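Local coordinates for protein beta-galactosidase (Trichoderma reesei, PDB 3OG2) that probably hydrolyses terminal non-reducing beta-D-galactose residues in beta-D-galactosides, as a glycoside hydrolase of family 35, at residues G331-Y339 and D783-W791. Residues are numbered along the deposited sequence; the frame is centred on the assembly and turned at random.
Sequences GNLGHPGGY and DSTGLDENW. With GLC (alpha-D-glucopyranose), chain C.
Pro336 packs its CB, CG and CD against 783-791, and here the two loops fit tightly: its CG lies 3.1 Å from Gly786 O, CD 3.3 Å from Leu787 O, and CB 3.3 Å from Thr785 OG1, itself hydrogen-bonded to Ser736 O. A side chain on Gly786 would collide with Gly334 O, so glycine lets the backbones close to 4.6 Å between the CA atoms of His335 and Gly786. Asp788 crosses the proline at about a right angle, with OD1 against CG while also salt-bridged to Arg802. No direct hydrogen bond joins the segments; water 2 links Gly338 O and Thr785 O at this end. The His335–Glu789 end is looser and held through water 1, which bridges His335 ND1 (2.8 Å) and Glu789 N (2.9 Å). The Glu789 carboxylate, reached by an extended chain, is turned 46° from the imidazole plane; OE1 stands 3.1 Å from GLC C6, and OE2 accepts from Glu122 N. Cutting Glu789 back to alanine would probably deprive Glu122 N of this acceptor and leave a gap beside the His335 ring and GLC C6. His335 and Glu789 adjoin the galactose-binding residues Glu122 and Asn120, placing this contact beside the active-site pocket, where a loop of an all-beta domain packs against the TIM barrel.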
loop_
_atom_site.group_PDB
_atom_site.type_symbol
_atom_site.label_atom_id
_atom_site.label_comp_id
_atom_site.label_asym_id
_atom_site.label_seq_id
_atom_site.Cartn_x
_atom_site.Cartn_y
_atom_site.Cartn_z
ATOM N N GLY A 331 8.378 12.941 -0.938
ATOM C CA GLY A 331 9.830 13.159 -0.758
ATOM C C GLY A 331 10.695 12.343 -1.706
ATOM O O GLY A 331 11.746 11.866 -1.289
ATOM N N ASN A 332 10.306 12.192 -2.961
ATOM C CA ASN A 332 11.093 11.489 -3.977
ATOM C C ASN A 332 11.360 10.038 -3.603
ATOM O O ASN A 332 12.300 9.432 -4.195
ATOM C CB ASN A 332 12.422 12.213 -4.234
ATOM C CG ASN A 332 12.176 13.637 -4.673
ATOM O OD1 ASN A 332 11.470 13.884 -5.676
ATOM N ND2 ASN A 332 12.802 14.551 -3.958
ATOM N N LEU A 333 10.588 9.416 -2.721
ATOM C CA LEU A 333 11.008 8.027 -2.335
ATOM C C LEU A 333 10.675 7.043 -3.423
ATOM O O LEU A 333 11.191 5.916 -3.340
ATOM C CB LEU A 333 10.414 7.658 -0.969
ATOM C CG LEU A 333 8.910 7.420 -0.888
ATOM C CD1 LEU A 333 8.532 5.977 -1.245
ATOM C CD2 LEU A 333 8.416 7.671 0.544
ATOM N N GLY A 334 9.806 7.349 -4.393
ATOM C CA GLY A 334 9.387 6.397 -5.386
ATOM C C GLY A 334 10.371 6.196 -6.517
ATOM O O GLY A 334 11.260 6.986 -6.773
ATOM N N HIS A 335 10.131 5.090 -7.297
ATOM C CA HIS A 335 10.950 4.868 -8.496
ATOM C C HIS A 335 10.371 5.516 -9.729
ATOM O O HIS A 335 9.207 5.972 -9.706
ATOM C CB HIS A 335 11.103 3.330 -8.698
ATOM C CG HIS A 335 9.929 2.656 -9.319
ATOM N ND1 HIS A 335 10.108 1.538 -10.124
ATOM C CD2 HIS A 335 8.597 2.856 -9.222
ATOM C CE1 HIS A 335 8.923 1.123 -10.512
ATOM N NE2 HIS A 335 7.975 1.897 -9.997
ATOM N N PRO A 336 11.100 5.553 -10.846
ATOM C CA PRO A 336 10.601 6.198 -12.047
ATOM C C PRO A 336 9.403 5.524 -12.692
ATOM O O PRO A 336 8.728 6.184 -13.489
ATOM C CB PRO A 336 11.764 6.091 -13.052
ATOM C CG PRO A 336 12.979 6.047 -12.132
ATOM C CD PRO A 336 12.516 5.179 -10.988
ATOM N N GLY A 337 9.153 4.257 -12.373
ATOM C CA GLY A 337 8.012 3.527 -12.944
ATOM C C GLY A 337 6.674 3.852 -12.317
ATOM O O GLY A 337 5.670 3.182 -12.673
ATOM N N GLY A 338 6.669 4.793 -11.381
ATOM C CA GLY A 338 5.460 5.288 -10.743
ATOM C C GLY A 338 5.619 6.787 -10.530
ATOM O O GLY A 338 6.647 7.378 -10.833
ATOM N N TYR A 339 4.550 7.370 -9.996
ATOM C CA TYR A 339 4.496 8.809 -9.742
ATOM C C TYR A 339 4.245 9.024 -8.268
ATOM O O TYR A 339 4.593 8.173 -7.448
ATOM C CB TYR A 339 3.532 9.478 -10.727
ATOM C CG TYR A 339 2.176 8.850 -10.832
ATOM C CD1 TYR A 339 1.904 7.830 -11.794
ATOM C CD2 TYR A 339 1.135 9.259 -9.971
ATOM C CE1 TYR A 339 0.626 7.265 -11.859
ATOM C CE2 TYR A 339 -0.122 8.675 -10.061
ATOM C CZ TYR A 339 -0.357 7.680 -11.005
ATOM O OH TYR A 339 -1.611 7.129 -11.089
ATOM N N ASP A 783 15.997 16.566 -14.465
ATOM C CA ASP A 783 15.206 16.013 -13.368
ATOM C C ASP A 783 15.503 14.527 -13.198
ATOM O O ASP A 783 15.891 13.866 -14.158
ATOM C CB ASP A 783 13.700 16.062 -13.646
ATOM C CG ASP A 783 12.939 15.996 -12.319
ATOM O OD1 ASP A 783 13.484 16.386 -11.244
ATOM O OD2 ASP A 783 11.776 15.495 -12.329
ATOM N N SER A 784 15.275 13.978 -12.025
ATOM C CA SER A 784 15.290 12.543 -11.814
ATOM C C SER A 784 13.961 12.127 -11.217
ATOM O O SER A 784 13.518 12.761 -10.235
ATOM C CB SER A 784 16.399 12.109 -10.840
ATOM O OG SER A 784 16.245 10.686 -10.607
ATOM N N THR A 785 13.358 11.088 -11.783
ATOM C CA THR A 785 12.100 10.588 -11.181
ATOM C C THR A 785 12.400 9.421 -10.256
ATOM O O THR A 785 11.488 8.698 -9.846
ATOM C CB THR A 785 11.106 10.208 -12.291
ATOM O OG1 THR A 785 11.838 9.363 -13.201
ATOM C CG2 THR A 785 10.615 11.472 -12.997
ATOM N N GLY A 786 13.650 9.239 -9.879
ATOM C CA GLY A 786 14.055 8.210 -8.887
ATOM C C GLY A 786 15.090 7.292 -9.492
ATOM O O GLY A 786 15.403 7.400 -10.698
ATOM N N LEU A 787 15.638 6.388 -8.720
ATOM C CA LEU A 787 16.576 5.394 -9.247
ATOM C C LEU A 787 15.795 4.126 -9.573
ATOM O O LEU A 787 14.765 3.815 -8.916
ATOM C CB LEU A 787 17.639 5.092 -8.174
ATOM C CG LEU A 787 18.390 6.361 -7.727
ATOM C CD1 LEU A 787 19.474 6.001 -6.719
ATOM C CD2 LEU A 787 18.982 7.084 -8.936
ATOM N N ASP A 788 16.229 3.428 -10.606
ATOM C CA ASP A 788 15.493 2.250 -11.035
ATOM C C ASP A 788 15.616 1.115 -10.005
ATOM O O ASP A 788 16.562 1.061 -9.206
ATOM C CB ASP A 788 16.038 1.740 -12.379
ATOM C CG ASP A 788 15.736 2.701 -13.528
ATOM O OD1 ASP A 788 14.837 3.580 -13.454
ATOM O OD2 ASP A 788 16.381 2.584 -14.600
ATOM N N GLU A 789 14.651 0.196 -10.070
ATOM C CA GLU A 789 14.703 -1.062 -9.365
ATOM C C GLU A 789 15.767 -1.998 -9.937
ATOM O O GLU A 789 16.440 -1.718 -10.943
ATOM C CB GLU A 789 13.291 -1.738 -9.426
ATOM C CG GLU A 789 12.305 -1.007 -8.519
ATOM C CD GLU A 789 10.898 -1.528 -8.713
ATOM O OE1 GLU A 789 10.541 -1.886 -9.906
ATOM O OE2 GLU A 789 10.140 -1.591 -7.738
ATOM N N ASN A 790 15.940 -3.130 -9.222
ATOM C CA ASN A 790 16.978 -4.110 -9.547
ATOM C C ASN A 790 16.399 -5.501 -9.385
ATOM O O ASN A 790 16.907 -6.368 -8.668
ATOM C CB ASN A 790 18.191 -3.902 -8.611
ATOM C CG ASN A 790 19.468 -4.424 -9.241
ATOM O OD1 ASN A 790 20.239 -3.626 -9.775
ATOM N ND2 ASN A 790 19.738 -5.737 -9.200
ATOM N N TRP A 791 15.281 -5.729 -10.114
ATOM C CA TRP A 791 14.499 -6.935 -9.907
ATOM C C TRP A 791 15.176 -8.180 -10.415
ATOM O O TRP A 791 14.890 -9.287 -9.928
ATOM C CB TRP A 791 13.092 -6.797 -10.546
ATOM C CG TRP A 791 12.241 -7.948 -10.104
ATOM C CD1 TRP A 791 11.516 -8.041 -8.954
ATOM C CD2 TRP A 791 12.029 -9.172 -10.812
ATOM N NE1 TRP A 791 10.872 -9.233 -8.894
ATOM C CE2 TRP A 791 11.158 -9.964 -10.019
ATOM C CE3 TRP A 791 12.537 -9.612 -12.057
ATOM C CZ2 TRP A 791 10.753 -11.220 -10.421
ATOM C CZ3 TRP A 791 12.119 -10.888 -12.458
ATOM C CH2 TRP A 791 11.255 -11.635 -11.640
HETATM C C1 GLC C . 7.108 -3.729 -15.463
HETATM C C2 GLC C . 6.812 -5.105 -14.913
HETATM C C3 GLC C . 7.214 -5.394 -13.485
HETATM C C4 GLC C . 8.487 -4.668 -13.086
HETATM C C5 GLC C . 8.300 -3.179 -13.447
HETATM C C6 GLC C . 9.271 -2.339 -12.711
HETATM O O2 GLC C . 5.442 -5.408 -15.058
HETATM O O3 GLC C . 7.391 -6.795 -13.363
HETATM O O4 GLC C . 8.735 -4.768 -11.696
HETATM O O5 GLC C . 8.203 -3.061 -14.851
HETATM O O6 GLC C . 9.769 -1.143 -13.181
HETATM O O HOH W 1 12.262 0.739 -11.677
HETATM O O HOH W 2 8.676 9.027 -9.838
#